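Local coordinates for protein DyP-type peroxidase (Pleurotus ostreatus PC15, PDB 6FSK) that binds heme b and works as a fungal dye-decolorizing peroxidase, probably oxidising dyes and Mn(II) with hydrogen peroxide, at residues Y23-V28 against T170-D175; A73-S78 against G134-A139; S238-R243 against E468-P473. The protein carries 1 engineered substitution. All blocks are in the same frame, centred on the assembly; numbering follows the deposited sequence.

Contact 1: Y23-V28 against T170-D175; sequences YFFFDV and THVRGD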
loop_
_atom_site.group_PDB
_atom_site.type_symbol
_atom_site.label_atom_id
_atom_site.label_comp_id
_atom_site.label_asym_id
_atom_site.label_seq_id
_atom_site.Cartn_x
_atom_site.Cartn_y
_atom_site.Cartn_z
ATOM N N TYR A 23 2.118 -14.392 4.378
ATOM C CA TYR A 23 1.999 -14.449 2.940
ATOM C C TYR A 23 2.839 -15.630 2.431
ATOM O O TYR A 23 4.075 -15.618 2.613
ATOM C CB TYR A 23 2.374 -13.168 2.237
ATOM C CG TYR A 23 1.505 -11.986 2.515
ATOM C CD1 TYR A 23 1.724 -11.181 3.608
ATOM C CD2 TYR A 23 0.449 -11.665 1.618
ATOM C CE1 TYR A 23 0.922 -10.064 3.871
ATOM C CE2 TYR A 23 -0.383 -10.593 1.871
ATOM C CZ TYR A 23 -0.136 -9.784 2.987
ATOM O OH TYR A 23 -1.000 -8.672 3.176
ATOM N N PHE A 24 2.160 -16.631 1.877
ATOM C CA PHE A 24 2.780 -17.843 1.384
ATOM C C PHE A 24 2.820 -17.805 -0.158
ATOM O O PHE A 24 1.786 -17.923 -0.868
ATOM C CB PHE A 24 2.010 -19.057 1.894
ATOM C CG PHE A 24 2.516 -20.385 1.435
ATOM C CD1 PHE A 24 3.577 -20.957 2.166
ATOM C CD2 PHE A 24 2.001 -21.036 0.295
ATOM C CE1 PHE A 24 4.076 -22.226 1.769
ATOM C CE2 PHE A 24 2.519 -22.313 -0.111
ATOM C CZ PHE A 24 3.539 -22.855 0.631
ATOM N N PHE A 25 4.019 -17.617 -0.711
ATOM C CA PHE A 25 4.217 -17.469 -2.150
ATOM C C PHE A 25 4.585 -18.822 -2.780
ATOM O O PHE A 25 5.452 -19.518 -2.270
ATOM C CB PHE A 25 5.304 -16.446 -2.455
ATOM C CG PHE A 25 5.015 -15.083 -1.891
ATOM C CD1 PHE A 25 4.216 -14.233 -2.608
ATOM C CD2 PHE A 25 5.547 -14.637 -0.710
ATOM C CE1 PHE A 25 3.935 -12.930 -2.130
ATOM C CE2 PHE A 25 5.236 -13.352 -0.218
ATOM C CZ PHE A 25 4.419 -12.533 -0.921
ATOM N N PHE A 26 3.862 -19.208 -3.827
ATOM C CA PHE A 26 3.971 -20.555 -4.356
ATOM C C PHE A 26 4.097 -20.569 -5.846
ATOM O O PHE A 26 3.764 -19.591 -6.603
ATOM C CB PHE A 26 2.781 -21.390 -3.888
ATOM C CG PHE A 26 1.458 -20.963 -4.492
ATOM C CD1 PHE A 26 1.000 -21.486 -5.666
ATOM C CD2 PHE A 26 0.640 -20.095 -3.823
ATOM C CE1 PHE A 26 -0.219 -21.104 -6.172
ATOM C CE2 PHE A 26 -0.555 -19.694 -4.316
ATOM C CZ PHE A 26 -0.994 -20.199 -5.495
ATOM N N ASP A 27 4.580 -21.726 -6.341
ATOM C CA ASP A 27 4.538 -22.107 -7.752
ATOM C C ASP A 27 3.633 -23.343 -7.847
ATOM O O ASP A 27 3.490 -24.118 -6.909
ATOM C CB ASP A 27 5.849 -22.481 -8.323
ATOM C CG ASP A 27 6.770 -21.367 -8.464
ATOM O OD1 ASP A 27 6.341 -20.194 -8.754
ATOM O OD2 ASP A 27 8.019 -21.622 -8.280
ATOM N N VAL A 28 2.885 -23.390 -8.959
ATOM C CA VAL A 28 2.046 -24.537 -9.340
ATOM C C VAL A 28 2.945 -25.532 -10.011
ATOM O O VAL A 28 3.567 -25.204 -11.012
ATOM C CB VAL A 28 0.915 -24.117 -10.313
ATOM C CG1 VAL A 28 0.088 -25.377 -10.677
ATOM C CG2 VAL A 28 -0.019 -23.119 -9.614
ATOM N N THR A 170 8.681 -18.858 -1.042
ATOM C CA THR A 170 9.063 -18.301 0.210
ATOM C C THR A 170 7.837 -17.893 0.965
ATOM O O THR A 170 6.651 -18.018 0.440
ATOM C CB THR A 170 10.031 -17.083 0.103
ATOM O OG1 THR A 170 10.598 -16.837 1.405
ATOM C CG2 THR A 170 9.250 -15.844 -0.399
ATOM N N HIS A 171 7.992 -17.480 2.221
ATOM C CA HIS A 171 6.841 -16.897 2.940
ATOM C C HIS A 171 7.379 -15.716 3.751
ATOM O O HIS A 171 8.570 -15.686 4.123
ATOM C CB HIS A 171 6.032 -17.887 3.817
ATOM C CG HIS A 171 6.746 -18.406 5.020
ATOM N ND1 HIS A 171 7.535 -19.538 5.006
ATOM C CD2 HIS A 171 6.700 -18.002 6.294
ATOM C CE1 HIS A 171 7.989 -19.758 6.226
ATOM N NE2 HIS A 171 7.437 -18.890 7.033
ATOM N N VAL A 172 6.530 -14.736 3.984
ATOM C CA VAL A 172 6.836 -13.616 4.848
ATOM C C VAL A 172 5.770 -13.429 5.921
ATOM O O VAL A 172 4.608 -13.789 5.712
ATOM C CB VAL A 172 7.040 -12.316 4.042
ATOM C CG1 VAL A 172 8.133 -12.405 3.014
ATOM C CG2 VAL A 172 5.756 -11.886 3.394
ATOM N N ARG A 173 6.159 -12.904 7.067
ATOM C CA ARG A 173 5.230 -12.695 8.152
ATOM C C ARG A 173 5.213 -11.230 8.554
ATOM O O ARG A 173 6.276 -10.618 8.724
ATOM C CB ARG A 173 5.534 -13.557 9.355
ATOM C CG ARG A 173 4.387 -13.612 10.378
ATOM C CD ARG A 173 4.828 -14.427 11.595
ATOM N NE ARG A 173 5.708 -13.636 12.422
ATOM C CZ ARG A 173 6.517 -14.096 13.377
ATOM N NH1 ARG A 173 6.540 -15.416 13.725
ATOM N NH2 ARG A 173 7.196 -13.251 14.088
ATOM N N GLY A 174 4.048 -10.719 8.807
ATOM C CA GLY A 174 3.853 -9.388 9.374
ATOM C C GLY A 174 3.288 -9.533 10.796
ATOM O O GLY A 174 2.531 -10.488 11.132
ATOM N N ASP A 175 3.593 -8.550 11.618
ATOM C CA ASP A 175 3.130 -8.456 12.961
ATOM C C ASP A 175 2.917 -7.005 13.328
ATOM O O ASP A 175 3.821 -6.175 13.086
ATOM C CB ASP A 175 4.204 -9.002 13.879
ATOM C CG ASP A 175 4.436 -10.485 13.643
ATOM O OD1 ASP A 175 3.566 -11.286 14.150
ATOM O OD2 ASP A 175 5.449 -10.838 13.013
#

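Contact 2: A73-S78 against G134-A139; sequences AAVNVS and GVIFVA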
loop_
_atom_site.group_PDB
_atom_site.type_symbol
_atom_site.label_atom_id
_atom_site.label_comp_id
_atom_site.label_asym_id
_atom_site.label_seq_id
_atom_site.Cartn_x
_atom_site.Cartn_y
_atom_site.Cartn_z
ATOM N N ALA A 73 -8.423 -18.009 11.760
ATOM C CA ALA A 73 -7.734 -17.086 10.873
ATOM C C ALA A 73 -8.437 -17.127 9.522
ATOM O O ALA A 73 -9.033 -18.142 9.121
ATOM C CB ALA A 73 -6.300 -17.507 10.722
ATOM N N ALA A 74 -8.296 -16.036 8.775
ATOM C CA ALA A 74 -8.958 -15.855 7.504
ATOM C C ALA A 74 -7.976 -15.948 6.371
ATOM O O ALA A 74 -6.807 -15.549 6.524
ATOM C CB ALA A 74 -9.615 -14.518 7.453
ATOM N N VAL A 75 -8.463 -16.408 5.224
ATOM C CA VAL A 75 -7.548 -16.692 4.115
ATOM C C VAL A 75 -8.052 -16.114 2.827
ATOM O O VAL A 75 -9.288 -16.137 2.534
ATOM C CB VAL A 75 -7.345 -18.223 3.938
ATOM C CG1 VAL A 75 -8.618 -18.906 3.615
ATOM C CG2 VAL A 75 -6.341 -18.553 2.855
ATOM N N ASN A 76 -7.145 -15.580 2.031
ATOM C CA ASN A 76 -7.440 -15.096 0.670
ATOM C C ASN A 76 -6.336 -15.652 -0.257
ATOM O O ASN A 76 -5.307 -16.240 0.188
ATOM C CB ASN A 76 -7.428 -13.551 0.557
ATOM C CG ASN A 76 -8.788 -12.881 0.794
ATOM O OD1 ASN A 76 -8.937 -11.717 0.409
ATOM N ND2 ASN A 76 -9.767 -13.583 1.398
ATOM N N VAL A 77 -6.515 -15.505 -1.568
ATOM C CA VAL A 77 -5.640 -16.073 -2.574
ATOM C C VAL A 77 -5.521 -15.149 -3.777
ATOM O O VAL A 77 -6.536 -14.517 -4.160
ATOM C CB VAL A 77 -6.057 -17.508 -3.053
ATOM C CG1 VAL A 77 -7.376 -17.448 -3.871
ATOM C CG2 VAL A 77 -4.952 -18.142 -3.897
ATOM N N SER A 78 -4.354 -15.040 -4.429
ATOM C CA SER A 78 -4.188 -14.134 -5.533
ATOM C C SER A 78 -3.161 -14.718 -6.485
ATOM O O SER A 78 -2.290 -15.466 -6.031
ATOM C CB SER A 78 -3.829 -12.748 -4.978
ATOM O OG SER A 78 -4.089 -11.669 -5.846
ATOM N N GLY A 134 1.460 -17.460 -7.421
ATOM C CA GLY A 134 0.412 -16.979 -6.574
ATOM C C GLY A 134 0.844 -16.785 -5.166
ATOM O O GLY A 134 1.987 -17.120 -4.801
ATOM N N VAL A 135 -0.060 -16.258 -4.370
ATOM C CA VAL A 135 0.082 -16.107 -2.950
ATOM C C VAL A 135 -1.177 -16.555 -2.248
ATOM O O VAL A 135 -2.269 -16.184 -2.679
ATOM C CB VAL A 135 0.498 -14.652 -2.575
ATOM C CG1 VAL A 135 -0.498 -13.555 -3.005
ATOM C CG2 VAL A 135 0.816 -14.490 -1.101
ATOM N N ILE A 136 -1.025 -17.324 -1.227
ATOM C CA ILE A 136 -2.051 -17.661 -0.263
ATOM C C ILE A 136 -1.689 -16.862 0.994
ATOM O O ILE A 136 -0.552 -16.954 1.450
ATOM C CB ILE A 136 -2.137 -19.178 0.046
ATOM C CG1 ILE A 136 -2.700 -19.889 -1.173
ATOM C CG2 ILE A 136 -2.993 -19.426 1.273
ATOM C CD1 ILE A 136 -2.313 -21.332 -1.180
ATOM N N PHE A 137 -2.625 -16.087 1.536
ATOM C CA PHE A 137 -2.328 -15.339 2.727
ATOM C C PHE A 137 -3.366 -15.499 3.819
ATOM O O PHE A 137 -4.541 -15.673 3.523
ATOM C CB PHE A 137 -1.965 -13.902 2.483
ATOM C CG PHE A 137 -3.013 -13.131 1.709
ATOM C CD1 PHE A 137 -3.043 -13.264 0.328
ATOM C CD2 PHE A 137 -3.820 -12.140 2.352
ATOM C CE1 PHE A 137 -3.942 -12.474 -0.435
ATOM C CE2 PHE A 137 -4.694 -11.363 1.578
ATOM C CZ PHE A 137 -4.736 -11.531 0.231
ATOM N N VAL A 138 -2.866 -15.549 5.032
ATOM C CA VAL A 138 -3.661 -15.941 6.193
ATOM C C VAL A 138 -3.411 -14.893 7.283
ATOM O O VAL A 138 -2.304 -14.619 7.676
ATOM C CB VAL A 138 -3.278 -17.370 6.652
ATOM C CG1 VAL A 138 -4.102 -17.748 7.839
ATOM C CG2 VAL A 138 -3.488 -18.383 5.562
ATOM N N ALA A 139 -4.492 -14.306 7.762
ATOM C CA ALA A 139 -4.469 -13.240 8.771
ATOM C C ALA A 139 -5.217 -13.643 10.009
ATOM O O ALA A 139 -6.337 -14.157 9.954
ATOM C CB ALA A 139 -5.165 -12.022 8.156
#

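Contact 3: S238-R243 against E468-P473; sequences SFLTFR and EYFFSP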
loop_
_atom_site.group_PDB
_atom_site.type_symbol
_atom_site.label_atom_id
_atom_site.label_comp_id
_atom_site.label_asym_id
_atom_site.label_seq_id
_atom_site.Cartn_x
_atom_site.Cartn_y
_atom_site.Cartn_z
ATOM N N SER A 238 -9.744 -8.067 -8.060
ATOM C CA SER A 238 -9.004 -6.803 -7.906
ATOM C C SER A 238 -7.501 -7.141 -8.019
ATOM O O SER A 238 -7.098 -8.244 -7.698
ATOM C CB SER A 238 -9.333 -6.211 -6.563
ATOM O OG SER A 238 -8.734 -4.900 -6.410
ATOM N N PHE A 239 -6.712 -6.175 -8.409
ATOM C CA PHE A 239 -5.252 -6.291 -8.511
ATOM C C PHE A 239 -4.644 -5.973 -7.170
ATOM O O PHE A 239 -4.858 -4.909 -6.580
ATOM C CB PHE A 239 -4.657 -5.397 -9.572
ATOM C CG PHE A 239 -5.040 -5.740 -10.984
ATOM C CD1 PHE A 239 -4.327 -6.673 -11.670
ATOM C CD2 PHE A 239 -6.138 -5.174 -11.621
ATOM C CE1 PHE A 239 -4.644 -7.044 -12.929
ATOM C CE2 PHE A 239 -6.501 -5.582 -12.884
ATOM C CZ PHE A 239 -5.701 -6.473 -13.567
ATOM N N LEU A 240 -3.884 -6.952 -6.678
ATOM C CA LEU A 240 -3.145 -6.908 -5.420
ATOM C C LEU A 240 -1.690 -6.598 -5.773
ATOM O O LEU A 240 -0.986 -7.469 -6.352
ATOM C CB LEU A 240 -3.220 -8.269 -4.740
ATOM C CG LEU A 240 -2.766 -8.385 -3.310
ATOM C CD1 LEU A 240 -3.162 -9.707 -2.680
ATOM C CD2 LEU A 240 -1.267 -8.172 -3.142
ATOM N N THR A 241 -1.197 -5.439 -5.381
ATOM C CA THR A 241 0.257 -5.123 -5.435
ATOM C C THR A 241 0.875 -5.436 -4.101
ATOM O O THR A 241 0.438 -4.924 -3.079
ATOM C CB THR A 241 0.458 -3.644 -5.806
ATOM O OG1 THR A 241 0.020 -3.415 -7.144
ATOM C CG2 THR A 241 1.969 -3.316 -5.698
ATOM N N PHE A 242 1.944 -6.277 -4.117
ATOM C CA PHE A 242 2.760 -6.566 -2.923
ATOM C C PHE A 242 4.131 -5.965 -3.063
ATOM O O PHE A 242 4.747 -6.147 -4.114
ATOM C CB PHE A 242 2.900 -8.059 -2.698
ATOM C CG PHE A 242 3.854 -8.401 -1.600
ATOM C CD1 PHE A 242 3.571 -8.138 -0.276
ATOM C CD2 PHE A 242 5.058 -9.003 -1.902
ATOM C CE1 PHE A 242 4.483 -8.522 0.733
ATOM C CE2 PHE A 242 5.957 -9.319 -0.890
ATOM C CZ PHE A 242 5.685 -9.005 0.369
ATOM N N ARG A 243 4.585 -5.238 -2.034
ATOM C CA ARG A 243 5.952 -4.665 -1.971
ATOM C C ARG A 243 6.544 -4.965 -0.635
ATOM O O ARG A 243 5.969 -4.661 0.407
ATOM C CB ARG A 243 5.961 -3.153 -2.217
ATOM C CG ARG A 243 5.373 -2.774 -3.583
ATOM C CD ARG A 243 6.427 -2.765 -4.673
ATOM N NE ARG A 243 7.414 -1.695 -4.631
ATOM C CZ ARG A 243 8.606 -1.717 -5.207
ATOM N NH1 ARG A 243 9.073 -2.811 -5.778
ATOM N NH2 ARG A 243 9.355 -0.637 -5.101
ATOM N N GLU A 468 5.498 -8.609 -6.070
ATOM C CA GLU A 468 4.858 -9.095 -7.301
ATOM C C GLU A 468 3.441 -8.512 -7.372
ATOM O O GLU A 468 2.918 -7.964 -6.378
ATOM C CB GLU A 468 4.889 -10.617 -7.369
ATOM C CG GLU A 468 4.343 -11.311 -8.626
ATOM C CD GLU A 468 4.930 -10.805 -9.953
ATOM O OE1 GLU A 468 5.615 -11.624 -10.639
ATOM O OE2 GLU A 468 4.721 -9.649 -10.423
ATOM N N TYR A 469 2.905 -8.507 -8.588
ATOM C CA TYR A 469 1.531 -8.058 -8.916
ATOM C C TYR A 469 0.680 -9.297 -9.087
ATOM O O TYR A 469 1.026 -10.215 -9.837
ATOM C CB TYR A 469 1.537 -7.306 -10.211
ATOM C CG TYR A 469 2.414 -6.069 -10.262
ATOM C CD1 TYR A 469 2.325 -5.135 -9.215
ATOM C CD2 TYR A 469 3.233 -5.757 -11.365
ATOM C CE1 TYR A 469 3.040 -3.949 -9.231
ATOM C CE2 TYR A 469 3.956 -4.544 -11.400
ATOM C CZ TYR A 469 3.849 -3.639 -10.347
ATOM O OH TYR A 469 4.523 -2.488 -10.413
ATOM N N PHE A 470 -0.441 -9.315 -8.415
ATOM C CA PHE A 470 -1.350 -10.428 -8.427
ATOM C C PHE A 470 -2.785 -9.944 -8.720
ATOM O O PHE A 470 -3.059 -8.749 -8.660
ATOM C CB PHE A 470 -1.397 -11.154 -7.076
ATOM C CG PHE A 470 -0.061 -11.675 -6.564
ATOM C CD1 PHE A 470 0.410 -12.910 -6.860
ATOM C CD2 PHE A 470 0.721 -10.871 -5.838
ATOM C CE1 PHE A 470 1.616 -13.353 -6.357
ATOM C CE2 PHE A 470 1.919 -11.314 -5.295
ATOM C CZ PHE A 470 2.360 -12.535 -5.571
ATOM N N PHE A 471 -3.630 -10.887 -9.100
ATOM C CA PHE A 471 -5.070 -10.666 -9.279
ATOM C C PHE A 471 -5.829 -11.593 -8.368
ATOM O O PHE A 471 -5.608 -12.818 -8.435
ATOM C CB PHE A 471 -5.436 -10.811 -10.763
ATOM C CG PHE A 471 -6.870 -10.472 -11.050
ATOM C CD1 PHE A 471 -7.210 -9.122 -11.173
ATOM C CD2 PHE A 471 -7.829 -11.422 -11.230
ATOM C CE1 PHE A 471 -8.542 -8.727 -11.429
ATOM C CE2 PHE A 471 -9.153 -11.014 -11.553
ATOM C CZ PHE A 471 -9.486 -9.708 -11.651
ATOM N N SER A 472 -6.674 -11.025 -7.512
ATOM C CA SER A 472 -7.493 -11.746 -6.572
ATOM C C SER A 472 -8.884 -12.033 -7.188
ATOM O O SER A 472 -9.653 -11.094 -7.291
ATOM C CB SER A 472 -7.684 -10.887 -5.342
ATOM O OG SER A 472 -6.446 -10.812 -4.578
ATOM N N PRO A 473 -9.120 -13.266 -7.644
ATOM C CA PRO A 473 -10.334 -13.443 -8.391
ATOM C C PRO A 473 -11.522 -13.538 -7.457
ATOM O O PRO A 473 -11.443 -13.771 -6.239
ATOM C CB PRO A 473 -10.086 -14.788 -9.162
ATOM C CG PRO A 473 -8.584 -15.031 -9.022
ATOM C CD PRO A 473 -8.260 -14.470 -7.686
#

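Contact 1: Y23-V28 against T170-D175
Thr170 meets Phe25 side by side, the two side chains pointing the same way. Thr170 CG2 lies 3.9 Å from Phe25 CD2. The carbonyl O of Thr170 accepts the N-H of Phe25 at 2.9 Å and also borders the edge of the Phe25 ring. His171 pairs with Phe24 without hydrogen bonds. Its CA makes a CA-H...O contact of 3.1 Å with Tyr23 O. The CG of His171 stands between the backbone N and the carbonyl carbon (chi1 68°), and the imidazole leads away from 23-28; ND1 bonds to Glu168. Val172 and Tyr23 form a hydrogen-bonded pair. The N-H of each residue bonds to the carbonyl O of the other. Val172 CG2 is shared by two aromatic residues. It touches Tyr23 CB at 3.8 Å and Phe25 CE2, at the ring edge, at 3.9 Å. Beyond Val172 a salt bridge forms within the strand: Arg173 grips Asp175 OD2 side-on with NE and NH2, the NE bond being 2.9 Å. His143 and Thr20 bond to Asp175 OD1. Strand 166-175 is an outermost strand of the sheet. With 20-28 it forms an antiparallel pair of the ferredoxin-like half, strand order 4-1-3-2, characteristic of DyP peroxidases.

Contact 2: A73-S78 against G134-A139
Phe137 lays one ring face over Asn76 CB, across an antiparallel strand pair in the alpha+beta barrel domain of this DyP peroxidase. Asn76 CB sits 3.8 Å from the centroid of the Phe137 ring, a CH-pi contact offset toward the rim. The Phe137 CG stands between the backbone N and the carbonyl carbon (chi1 56°), which swings the ring across to the neighbouring strand. An alanine in place of Phe137 would probably leave a gap over Asn76 CB and take from Tyr23 one of the side chains it packs against. The backbones of the two residues hold the pair in register. Asn76 N bonds to Phe137 O and Phe137 N to Asn76 O, both at 3.0 Å. Ala74 with Ala139 and Ser78 with Val135 form the other hydrogen-bonded pairs.

The opposite face is aliphatic. Val75 CG2 lies 3.8 Å from Ile136 CG2 and 3.9 Å from Val138 CG2. Val77 CG2 meets Ile136 CG1 at 3.9 Å. Phe41 of helix 31-41 and Ile153 of helix 144-156 cover this side.

A second shell fixes the buried amide of Asn76. OD1 accepts from Asp11 N, and ND2 gives to Lys46 O. Asn76 ND2 also reaches back to Val75 O at 2.8 Å. Val75 O lies near the plane of the Asn76 amide, while ND2 stands 40° out of the Val75 carbonyl plane, not on a lone pair.

Contact 3: S238-R243 against E468-P473
Phe471 sets the edge of its ring over the face of Phe239, with CD1 above the ring centre. The centroids are 4.9 Å apart and the planes meet at 62°, an edge-to-face stack. The Phe471 CG lies anti to the backbone N (chi1 -175°), which carries the ring past Ser238 to its partner. Phe98 adds a second edge-to-face neighbour to Phe239.

Further along the same face, Thr241 and Tyr469 lie alongside each other. Thr241 OG1 is 3.5 Å from Tyr469 CD1. Thr241 CG2 meets the ring edge in plane, 3.7 Å from Tyr469 CE1. Tyr469 OH bonds to Asp105. The Thr241 side chain is about 7 Å from the heme.

The other face carries Leu240, Phe242 and Phe470, with Ser238, Ser472 and Glu468. Ser472 OG bonds to Ser78. Leu240 CB packs 4.1 Å from Phe470 CB. Phe242 CB comes to the edge of the Phe470 ring, while Glu468 CG lies over one face of it. Glu468 turns its carboxylate back on its own strand, and OE2 takes the N-H of Tyr469 at 2.8 Å through its anti lone pair. Gln102 N is a second donor to OE2.

Three hydrogen-bonded pairs join the strands. Leu240 N to Phe470 O is 2.8 Å but comes from well above the carbonyl plane. Glu468 N to Phe242 O is weak, at 3.2 Å.

Rings and aliphatic groups make most of the contact, with a few polar groups among them. The buried carboxylate of Glu468 is met by two backbone N-H groups, which would probably help to offset its charge.

In the fold
All three contacts are antiparallel strand pairs in one sheet. Contact 1 is at the margin and mostly buried, with His171 exposed; Arg173, further along the strand, is exposed but makes no contact across. Contacts 2 and 3 are wholly buried. Strands 20-28 and 134-140 are neighbours and join contacts 1 and 2, with Phe24 N bonded to Ile136 O. Strands 74-80 and 462-472 join contacts 2 and 3, where Ser78 OG and Ser472 OG are hydrogen-bonded at 2.8 Å. Contact 2 is mainly aliphatic on its helix-covered side. Contact 3 is mostly aromatic and comes nearest the heme. Phe25 of contact 1 packs on Phe242 and Phe470 of contact 3.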